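MYB21 (PDB 3OSG) binds promoter DNA through its R2R3 Myb domain, the part present here in complex with MRE-1-12 DNA, and probably regulates transcription by RNA polymerase II. Local coordinates at residues 49-52 / 53-57; 85-88 / 89-93; 103-106 / 107-111. All blocks are in the same frame, centred on the assembly; numbering follows the deposited sequence.

Overall arrangement
All three contacts are local, each within one helix or at its end, and none touches another. Contact 1 closes helix 45-56 and lies nearest the middle of the chain, with none of its residues fully exposed; its centre is about 15 Å from that of contact 2 and 25 Å from that of contact 3. Contacts 2 and 3, on helix 84-88 with its following loop and on helix 96-109, are nearer the surface, with three exposed residues each. Every one sets an apolar side against neighbouring helices and another side on DNA. Contact 1 reaches backbone phosphates with arginine and tyrosine, contact 2 with a backbone amide; contact 3 reaches a phosphate with an asparagine amide and a thymine methyl with V104.

Contact 1 (49-52 / 53-57); sequences RDRW and KNYLA. With nucleotides of chain B; nucleotides of chain C.
The last two turns of helix 45-56, in the R2R3 Myb domain, bring R51 and Y55 together over the DNA backbone. CB of Y55 lies over one face of the R51 guanidinium, and NH1 of R51 comes within 3.4 Å of CG of Y55, with the guanidinium and ring planes 25° apart. The R51 chain leaves with CG anti to the backbone N and then bends at chi2 (60°), which brings its end alongside Y55, one turn further on. From there NH1 donates to OP2 of DT6 of chain B at 2.9 Å, while NH2 forms a salt bridge with D19 of helix 16-29; the acidic partner and the phosphate together would fix the guanidinium's rotation. At the phosphate of the preceding nucleotide, OH of Y55 donates a hydrogen bond of 2.7 Å to OP2 of DA5 of chain B, which sits at the ring edge, in its plane.

In the helix-turn-helix-like fold of Myb domains a helix placed like this one is the recognition helix, and its other flank meets the second strand: C2' of DT2 of chain C packs over a face of the R49 guanidinium, 3.3 Å from CZ. The helix ends in a wider, pi-type turn. W52 O accepts both A57 N, at 2.9 Å, and L56 N. This curl lays A57 over the indole, its CA 3.8 Å from the centroid of the W52 six-membered ring in a CH-pi contact, while CB of L56 touches CE3 of W52 at 3.8 Å. W33 meets the W52 ring with the planes at about 45°, and L56 also packs on L22 of helix 16-29.

Contact 2 (85-88 / 89-93); sequences AIIA and KFFPG. With nucleotides of chain C.
Helix 84-88 runs into the following loop through three successive i to i+3 backbone bonds, from K89 N to I86 O, F90 N to I87 O and F91 N to A88 O, each 3.0 Å long, the last closing a type I beta turn from A88 to F91.

I87 and F91 carry the apolar side of the turn. They lie side by side and point the same way, and CG2 of I87 meets CE2 of F91 at 3.6 Å. CG2, anti to the backbone N and beside the carbonyl carbon, is the branch of I87 that reaches the ring. The F91 ring also presents its edge to the backbone: I87 O lies in the ring plane, 3.1 Å from CD2. A second phenylalanine, F90, has the same oxygen near its plane, with CD1 3.5 Å from I87 O, and K76 makes a cation-pi contact with its ring. The K89 side chain, bent at chi2, brings CG to 3.2 Å from I86 O.

The turn belongs to the Myb-like DNA-binding domain, between helices 84-88 and 96-109. I87 packs on L73 and I77 of helix 67-80, and F91 bridges L72 of that helix and I99 of helix 96-109, so that the contact joins helix 84-88 to both of the others. At the other end A85 N donates to OP2 of DC5 of chain C at 2.9 Å.

The I87 carbonyl thus accepts a hydrogen bond from F90 N and lies against two ring edges, whose slightly positive C-H rims probably suit it, while the DNA is held here by a backbone amide near the helix start, where the helix dipole would favour a phosphate.

Contact 3 (103-106 / 107-111); sequences WVTI and SNKLG. With nucleotides of chain B.
W103 and S107 form the packed side of the last turns of helix 96-109, which lies along the DNA as a recognition helix does in the Myb fold. CB of S107 sits over one face of the indole, 4.1 Å from the centroid of the W103 six-membered ring in a CH-pi contact, and W84 meets the same tryptophan. With chi1 at 71°, OG of S107 donates a 2.8 Å hydrogen bond to V104 O. That oxygen also accepts N108 N from the same face of its plane. I106, which rests on D70 and V74 of helix 67-80, lies beside L110, CG2 to CD1 at 4.0 Å.

L110 packs on I106 on one side, yet it, K109 and G111 are largely exposed in the complex. The helix ends there in a Schellman motif, G111 at positive phi and its N bonded to N108 O.

The flank facing DNA makes polar and methyl contacts instead. CG1 of V104 touches the methyl C7 of DT4 of chain B at 3.8 Å, and CG2 of T105 approaches the phosphate of DA3 of chain B. ND2 of N108 donates to OP2 of that DA3 at 2.8 Å, the N-H...O angle a nearly straight 167°.

Contact 1 (49-52 / 53-57)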
# COMPACT_ATOMS: atom_id res chain seq x y z
N ARG A 49 -2.89 -2.00 9.90
CA ARG A 49 -1.72 -1.15 9.70
C ARG A 49 -1.37 -1.06 8.22
O ARG A 49 -1.11 0.02 7.71
CB ARG A 49 -0.53 -1.66 10.51
CG ARG A 49 0.71 -0.80 10.35
CD ARG A 49 1.84 -1.22 11.30
NE ARG A 49 2.27 -2.58 11.01
CZ ARG A 49 2.02 -3.64 11.78
NH1 ARG A 49 1.37 -3.51 12.93
NH2 ARG A 49 2.43 -4.85 11.39
N ASP A 50 -1.36 -2.20 7.53
CA ASP A 50 -0.97 -2.21 6.11
C ASP A 50 -1.95 -1.40 5.27
O ASP A 50 -1.55 -0.61 4.41
CB ASP A 50 -0.93 -3.64 5.56
CG ASP A 50 0.32 -4.41 5.96
OD1 ASP A 50 1.25 -3.85 6.57
OD2 ASP A 50 0.37 -5.62 5.63
N ARG A 51 -3.24 -1.60 5.50
CA ARG A 51 -4.25 -0.89 4.75
C ARG A 51 -4.10 0.61 4.94
O ARG A 51 -4.12 1.38 3.97
CB ARG A 51 -5.65 -1.36 5.15
CG ARG A 51 -6.76 -0.77 4.28
CD ARG A 51 -6.60 -1.14 2.80
NE ARG A 51 -7.66 -0.53 2.01
CZ ARG A 51 -7.68 -0.48 0.68
NH1 ARG A 51 -6.68 -1.01 -0.03
NH2 ARG A 51 -8.71 0.09 0.06
N TRP A 52 -3.93 1.05 6.18
CA TRP A 52 -3.76 2.47 6.44
C TRP A 52 -2.48 3.03 5.81
O TRP A 52 -2.51 3.99 5.05
CB TRP A 52 -3.79 2.78 7.94
CG TRP A 52 -3.38 4.19 8.23
CD1 TRP A 52 -2.13 4.64 8.52
CD2 TRP A 52 -4.23 5.35 8.21
NE1 TRP A 52 -2.15 6.01 8.70
CE2 TRP A 52 -3.42 6.46 8.52
CE3 TRP A 52 -5.59 5.54 7.97
CZ2 TRP A 52 -3.94 7.76 8.60
CZ3 TRP A 52 -6.10 6.83 8.05
CH2 TRP A 52 -5.28 7.92 8.35
N LYS A 53 -1.36 2.39 6.10
CA LYS A 53 -0.07 2.91 5.68
C LYS A 53 0.08 2.99 4.16
O LYS A 53 0.65 3.95 3.64
CB LYS A 53 1.05 2.08 6.29
CG LYS A 53 2.47 2.55 5.96
CD LYS A 53 3.51 1.68 6.66
CE LYS A 53 4.95 2.15 6.38
NZ LYS A 53 5.30 2.10 4.91
N ASN A 54 -0.45 2.00 3.45
CA ASN A 54 -0.25 1.92 2.01
C ASN A 54 -1.43 2.39 1.17
O ASN A 54 -1.29 2.59 -0.03
CB ASN A 54 0.08 0.48 1.60
CG ASN A 54 1.34 -0.03 2.26
OD1 ASN A 54 2.43 0.51 2.05
ND2 ASN A 54 1.20 -1.07 3.07
N TYR A 55 -2.60 2.55 1.78
CA TYR A 55 -3.77 2.91 0.98
C TYR A 55 -4.66 4.05 1.49
O TYR A 55 -5.20 4.81 0.69
CB TYR A 55 -4.60 1.66 0.64
CG TYR A 55 -3.80 0.71 -0.21
CD1 TYR A 55 -3.71 0.88 -1.59
CD2 TYR A 55 -3.08 -0.33 0.37
CE1 TYR A 55 -2.95 0.04 -2.36
CE2 TYR A 55 -2.32 -1.18 -0.39
CZ TYR A 55 -2.25 -0.99 -1.76
OH TYR A 55 -1.48 -1.82 -2.52
N LEU A 56 -4.79 4.19 2.81
CA LEU A 56 -5.77 5.14 3.35
C LEU A 56 -5.18 6.44 3.85
O LEU A 56 -5.83 7.48 3.80
CB LEU A 56 -6.62 4.49 4.44
CG LEU A 56 -7.33 3.23 3.96
CD1 LEU A 56 -8.16 2.59 5.07
CD2 LEU A 56 -8.19 3.53 2.74
N ALA A 57 -3.94 6.39 4.33
CA ALA A 57 -3.27 7.56 4.88
C ALA A 57 -3.32 8.75 3.93
O ALA A 57 -3.12 8.60 2.72
CB ALA A 57 -1.84 7.23 5.23
P DA B 5 -3.16 -1.83 -5.60
OP1 DA B 5 -4.03 -0.79 -6.16
OP2 DA B 5 -1.79 -1.51 -5.14
O5' DA B 5 -3.95 -2.51 -4.39
C5' DA B 5 -5.25 -3.01 -4.65
C4' DA B 5 -5.58 -4.11 -3.67
O4' DA B 5 -4.77 -5.28 -3.99
C3' DA B 5 -5.27 -3.79 -2.21
O3' DA B 5 -6.22 -4.48 -1.41
C2' DA B 5 -3.88 -4.37 -2.00
C1' DA B 5 -3.91 -5.59 -2.91
N9 DA B 5 -2.62 -5.90 -3.52
C8 DA B 5 -1.70 -5.01 -3.99
N7 DA B 5 -0.62 -5.55 -4.50
C5 DA B 5 -0.85 -6.90 -4.37
C6 DA B 5 -0.08 -8.02 -4.74
N6 DA B 5 1.12 -7.91 -5.33
N1 DA B 5 -0.58 -9.24 -4.49
C2 DA B 5 -1.79 -9.34 -3.92
N3 DA B 5 -2.60 -8.34 -3.52
C4 DA B 5 -2.07 -7.14 -3.78
P DT C 2 3.17 -1.45 16.19
OP1 DT C 2 3.09 0.01 16.39
OP2 DT C 2 1.93 -2.24 16.01
O5' DT C 2 4.17 -1.75 14.98
C5' DT C 2 5.41 -1.07 14.93
C4' DT C 2 6.20 -1.52 13.72
O4' DT C 2 6.74 -2.83 13.99
C3' DT C 2 5.39 -1.66 12.43
O3' DT C 2 6.16 -1.27 11.31
C2' DT C 2 5.20 -3.17 12.33
C1' DT C 2 6.59 -3.54 12.79
N1 DT C 2 6.79 -4.98 13.00
C2 DT C 2 8.03 -5.49 12.69
O2 DT C 2 8.92 -4.78 12.27
N3 DT C 2 8.15 -6.84 12.89
C4 DT C 2 7.16 -7.69 13.37
O4 DT C 2 7.36 -8.88 13.51
C5 DT C 2 5.89 -7.07 13.67
C7 DT C 2 4.73 -7.86 14.19
C6 DT C 2 5.77 -5.76 13.47
P DT B 6 -6.18 -4.53 0.19
OP1 DT B 6 -7.62 -4.61 0.54
OP2 DT B 6 -5.31 -3.47 0.75
O5' DT B 6 -5.47 -5.92 0.54
C5' DT B 6 -6.09 -7.15 0.16
C4' DT B 6 -5.15 -8.33 0.39
O4' DT B 6 -3.91 -8.09 -0.28
C3' DT B 6 -4.74 -8.65 1.82
O3' DT B 6 -5.25 -9.95 2.06
C2' DT B 6 -3.19 -8.62 1.84
C1' DT B 6 -2.90 -8.84 0.36
N1 DT B 6 -1.64 -8.27 -0.19
C2 DT B 6 -0.68 -9.12 -0.68
O2 DT B 6 -0.80 -10.33 -0.64
N3 DT B 6 0.43 -8.52 -1.20
C4 DT B 6 0.68 -7.17 -1.26
O4 DT B 6 1.71 -6.75 -1.74
C5 DT B 6 -0.35 -6.31 -0.73
C7 DT B 6 -0.19 -4.81 -0.74
C6 DT B 6 -1.45 -6.90 -0.22

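Contact 2 (85-88 / 89-93)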
# COMPACT_ATOMS: atom_id res chain seq x y z
N ALA A 85 12.14 0.24 -0.16
CA ALA A 85 11.86 1.24 0.87
C ALA A 85 12.74 2.48 0.71
O ALA A 85 12.29 3.61 0.90
CB ALA A 85 12.05 0.63 2.26
N ILE A 86 14.01 2.27 0.37
CA ILE A 86 14.89 3.39 0.05
C ILE A 86 14.38 4.13 -1.17
O ILE A 86 14.22 5.35 -1.14
CB ILE A 86 16.31 2.90 -0.22
CG1 ILE A 86 16.98 2.52 1.10
CG2 ILE A 86 17.11 3.97 -0.95
CD1 ILE A 86 18.47 2.20 0.98
N ILE A 87 14.11 3.38 -2.23
CA ILE A 87 13.67 3.97 -3.48
C ILE A 87 12.39 4.77 -3.31
O ILE A 87 12.23 5.81 -3.95
CB ILE A 87 13.49 2.89 -4.56
CG1 ILE A 87 14.85 2.31 -4.93
CG2 ILE A 87 12.84 3.47 -5.78
CD1 ILE A 87 14.78 1.13 -5.82
N ALA A 88 11.49 4.28 -2.46
CA ALA A 88 10.19 4.93 -2.28
C ALA A 88 10.34 6.30 -1.62
O ALA A 88 9.43 7.14 -1.68
CB ALA A 88 9.27 4.04 -1.46
N LYS A 89 11.48 6.51 -0.97
CA LYS A 89 11.79 7.82 -0.41
C LYS A 89 11.67 8.90 -1.49
O LYS A 89 11.17 10.01 -1.24
CB LYS A 89 13.20 7.83 0.17
CG LYS A 89 13.39 7.02 1.45
CD LYS A 89 12.68 7.67 2.62
CE LYS A 89 13.23 7.17 3.95
NZ LYS A 89 12.71 7.99 5.09
N PHE A 90 12.11 8.58 -2.71
CA PHE A 90 12.10 9.54 -3.82
C PHE A 90 10.74 9.70 -4.51
O PHE A 90 10.63 10.44 -5.48
CB PHE A 90 13.17 9.19 -4.85
CG PHE A 90 14.55 9.08 -4.27
CD1 PHE A 90 15.08 7.85 -3.93
CD2 PHE A 90 15.31 10.22 -4.03
CE1 PHE A 90 16.34 7.75 -3.37
CE2 PHE A 90 16.57 10.13 -3.48
CZ PHE A 90 17.09 8.89 -3.15
N PHE A 91 9.71 9.02 -4.00
CA PHE A 91 8.39 9.08 -4.62
C PHE A 91 7.33 9.52 -3.62
O PHE A 91 6.69 8.71 -2.95
CB PHE A 91 8.01 7.72 -5.22
CG PHE A 91 8.93 7.28 -6.34
CD1 PHE A 91 8.58 7.48 -7.66
CD2 PHE A 91 10.14 6.66 -6.06
CE1 PHE A 91 9.42 7.07 -8.68
CE2 PHE A 91 10.98 6.25 -7.07
CZ PHE A 91 10.62 6.46 -8.39
N PRO A 92 7.13 10.84 -3.51
CA PRO A 92 6.11 11.36 -2.62
C PRO A 92 4.74 10.77 -2.93
O PRO A 92 4.23 10.92 -4.04
CB PRO A 92 6.11 12.87 -2.92
CG PRO A 92 6.86 13.02 -4.20
CD PRO A 92 7.85 11.91 -4.22
N GLY A 93 4.14 10.10 -1.94
CA GLY A 93 2.80 9.58 -2.12
C GLY A 93 2.78 8.11 -2.50
O GLY A 93 1.71 7.55 -2.66
P DA C 4 11.24 0.25 6.15
OP1 DA C 4 12.56 0.91 6.09
OP2 DA C 4 10.01 0.93 5.67
O5' DA C 4 11.38 -1.14 5.37
C5' DA C 4 12.51 -1.95 5.66
C4' DA C 4 12.32 -3.33 5.03
O4' DA C 4 11.23 -4.01 5.69
C3' DA C 4 11.93 -3.30 3.56
O3' DA C 4 13.06 -3.70 2.83
C2' DA C 4 10.80 -4.33 3.43
C1' DA C 4 10.77 -5.00 4.81
N9 DA C 4 9.43 -5.40 5.24
C8 DA C 4 8.39 -4.56 5.48
N7 DA C 4 7.29 -5.17 5.85
C5 DA C 4 7.64 -6.52 5.87
C6 DA C 4 6.93 -7.69 6.19
N6 DA C 4 5.64 -7.72 6.57
N1 DA C 4 7.59 -8.86 6.10
C2 DA C 4 8.87 -8.86 5.72
N3 DA C 4 9.63 -7.83 5.40
C4 DA C 4 8.96 -6.67 5.51
P DC C 5 13.08 -3.48 1.24
OP1 DC C 5 14.49 -3.26 0.87
OP2 DC C 5 12.05 -2.49 0.89
O5' DC C 5 12.58 -4.92 0.76
C5' DC C 5 13.36 -6.04 1.06
C4' DC C 5 12.61 -7.26 0.59
O4' DC C 5 11.45 -7.43 1.45
C3' DC C 5 12.09 -7.18 -0.85
O3' DC C 5 12.53 -8.36 -1.51
C2' DC C 5 10.57 -7.16 -0.68
C1' DC C 5 10.42 -7.94 0.63
N1 DC C 5 9.12 -7.71 1.32
C2 DC C 5 8.44 -8.78 1.87
O2 DC C 5 8.94 -9.89 1.75
N3 DC C 5 7.26 -8.56 2.51
C4 DC C 5 6.77 -7.31 2.58
N4 DC C 5 5.61 -7.11 3.21
C5 DC C 5 7.46 -6.20 2.04
C6 DC C 5 8.62 -6.44 1.41

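Contact 3 (103-106 / 107-111)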
# COMPACT_ATOMS: atom_id res chain seq x y z
N TRP A 103 7.46 -2.11 -10.43
CA TRP A 103 8.62 -2.66 -11.10
C TRP A 103 8.23 -3.86 -11.97
O TRP A 103 8.78 -4.06 -13.05
CB TRP A 103 9.73 -3.06 -10.13
CG TRP A 103 10.82 -3.81 -10.85
CD1 TRP A 103 11.22 -5.10 -10.63
CD2 TRP A 103 11.63 -3.30 -11.92
NE1 TRP A 103 12.24 -5.42 -11.50
CE2 TRP A 103 12.51 -4.34 -12.30
CE3 TRP A 103 11.70 -2.08 -12.60
CZ2 TRP A 103 13.45 -4.19 -13.33
CZ3 TRP A 103 12.64 -1.93 -13.62
CH2 TRP A 103 13.50 -2.98 -13.97
N VAL A 104 7.29 -4.66 -11.49
CA VAL A 104 6.78 -5.80 -12.26
C VAL A 104 6.21 -5.29 -13.57
O VAL A 104 6.51 -5.82 -14.64
CB VAL A 104 5.71 -6.58 -11.46
CG1 VAL A 104 5.15 -7.71 -12.27
CG2 VAL A 104 6.30 -7.12 -10.13
N THR A 105 5.40 -4.25 -13.48
CA THR A 105 4.71 -3.73 -14.65
C THR A 105 5.71 -3.06 -15.60
O THR A 105 5.66 -3.27 -16.82
CB THR A 105 3.63 -2.74 -14.22
OG1 THR A 105 2.83 -3.33 -13.18
CG2 THR A 105 2.77 -2.35 -15.40
N ILE A 106 6.63 -2.29 -15.05
CA ILE A 106 7.67 -1.66 -15.86
C ILE A 106 8.58 -2.69 -16.52
O ILE A 106 8.88 -2.58 -17.69
CB ILE A 106 8.55 -0.70 -15.04
CG1 ILE A 106 7.76 0.57 -14.75
CG2 ILE A 106 9.84 -0.37 -15.81
CD1 ILE A 106 8.62 1.79 -14.61
N SER A 107 9.01 -3.70 -15.77
CA SER A 107 9.90 -4.71 -16.33
C SER A 107 9.24 -5.44 -17.52
O SER A 107 9.93 -5.99 -18.38
CB SER A 107 10.33 -5.71 -15.28
OG SER A 107 9.24 -6.55 -14.93
N ASN A 108 7.91 -5.44 -17.55
CA ASN A 108 7.15 -6.04 -18.66
C ASN A 108 7.23 -5.18 -19.91
O ASN A 108 7.46 -5.68 -21.01
CB ASN A 108 5.68 -6.25 -18.26
CG ASN A 108 5.48 -7.52 -17.46
OD1 ASN A 108 6.35 -8.40 -17.44
ND2 ASN A 108 4.32 -7.63 -16.78
N LYS A 109 7.03 -3.88 -19.74
CA LYS A 109 7.18 -2.92 -20.83
C LYS A 109 8.59 -2.91 -21.43
O LYS A 109 8.74 -2.70 -22.62
CB LYS A 109 6.79 -1.52 -20.35
CG LYS A 109 5.28 -1.26 -20.42
CD LYS A 109 4.78 -0.39 -19.27
CE LYS A 109 3.27 -0.20 -19.39
NZ LYS A 109 2.62 0.27 -18.13
N LEU A 110 9.60 -3.13 -20.60
CA LEU A 110 10.99 -3.15 -21.07
C LEU A 110 11.39 -4.48 -21.68
O LEU A 110 12.51 -4.64 -22.15
CB LEU A 110 11.96 -2.84 -19.92
CG LEU A 110 11.82 -1.47 -19.25
CD1 LEU A 110 12.89 -1.30 -18.19
CD2 LEU A 110 11.88 -0.36 -20.30
N GLY A 111 10.48 -5.45 -21.65
CA GLY A 111 10.77 -6.77 -22.18
C GLY A 111 11.82 -7.51 -21.39
O GLY A 111 12.52 -8.37 -21.93
P DA B 3 0.94 -5.25 -17.11
OP1 DA B 3 0.82 -4.00 -17.85
OP2 DA B 3 2.24 -5.73 -16.59
O5' DA B 3 -0.09 -5.23 -15.88
C5' DA B 3 -1.41 -4.74 -16.05
C4' DA B 3 -2.07 -4.63 -14.70
O4' DA B 3 -2.24 -5.96 -14.17
C3' DA B 3 -1.28 -3.86 -13.63
O3' DA B 3 -2.15 -2.87 -13.11
C2' DA B 3 -0.89 -4.90 -12.57
C1' DA B 3 -1.94 -5.97 -12.78
N9 DA B 3 -1.54 -7.34 -12.54
C8 DA B 3 -0.39 -7.98 -12.95
N7 DA B 3 -0.35 -9.25 -12.60
C5 DA B 3 -1.57 -9.45 -11.94
C6 DA B 3 -2.16 -10.56 -11.31
N6 DA B 3 -1.60 -11.78 -11.23
N1 DA B 3 -3.38 -10.39 -10.76
C2 DA B 3 -3.98 -9.19 -10.82
N3 DA B 3 -3.51 -8.08 -11.37
C4 DA B 3 -2.30 -8.28 -11.91
P DT B 4 -1.62 -1.77 -12.08
OP1 DT B 4 -2.54 -0.63 -12.18
OP2 DT B 4 -0.17 -1.58 -12.21
O5' DT B 4 -1.90 -2.52 -10.68
C5' DT B 4 -3.25 -2.86 -10.34
C4' DT B 4 -3.30 -3.53 -8.98
O4' DT B 4 -2.83 -4.89 -9.11
C3' DT B 4 -2.41 -2.91 -7.90
O3' DT B 4 -3.09 -3.04 -6.66
C2' DT B 4 -1.21 -3.84 -7.88
C1' DT B 4 -1.97 -5.15 -8.03
N1 DT B 4 -1.18 -6.34 -8.36
C2 DT B 4 -1.66 -7.56 -7.98
O2 DT B 4 -2.72 -7.72 -7.38
N3 DT B 4 -0.87 -8.62 -8.33
C4 DT B 4 0.33 -8.56 -9.01
O4 DT B 4 0.95 -9.58 -9.28
C5 DT B 4 0.79 -7.24 -9.38
C7 DT B 4 2.08 -7.06 -10.13
C6 DT B 4 0.01 -6.20 -9.05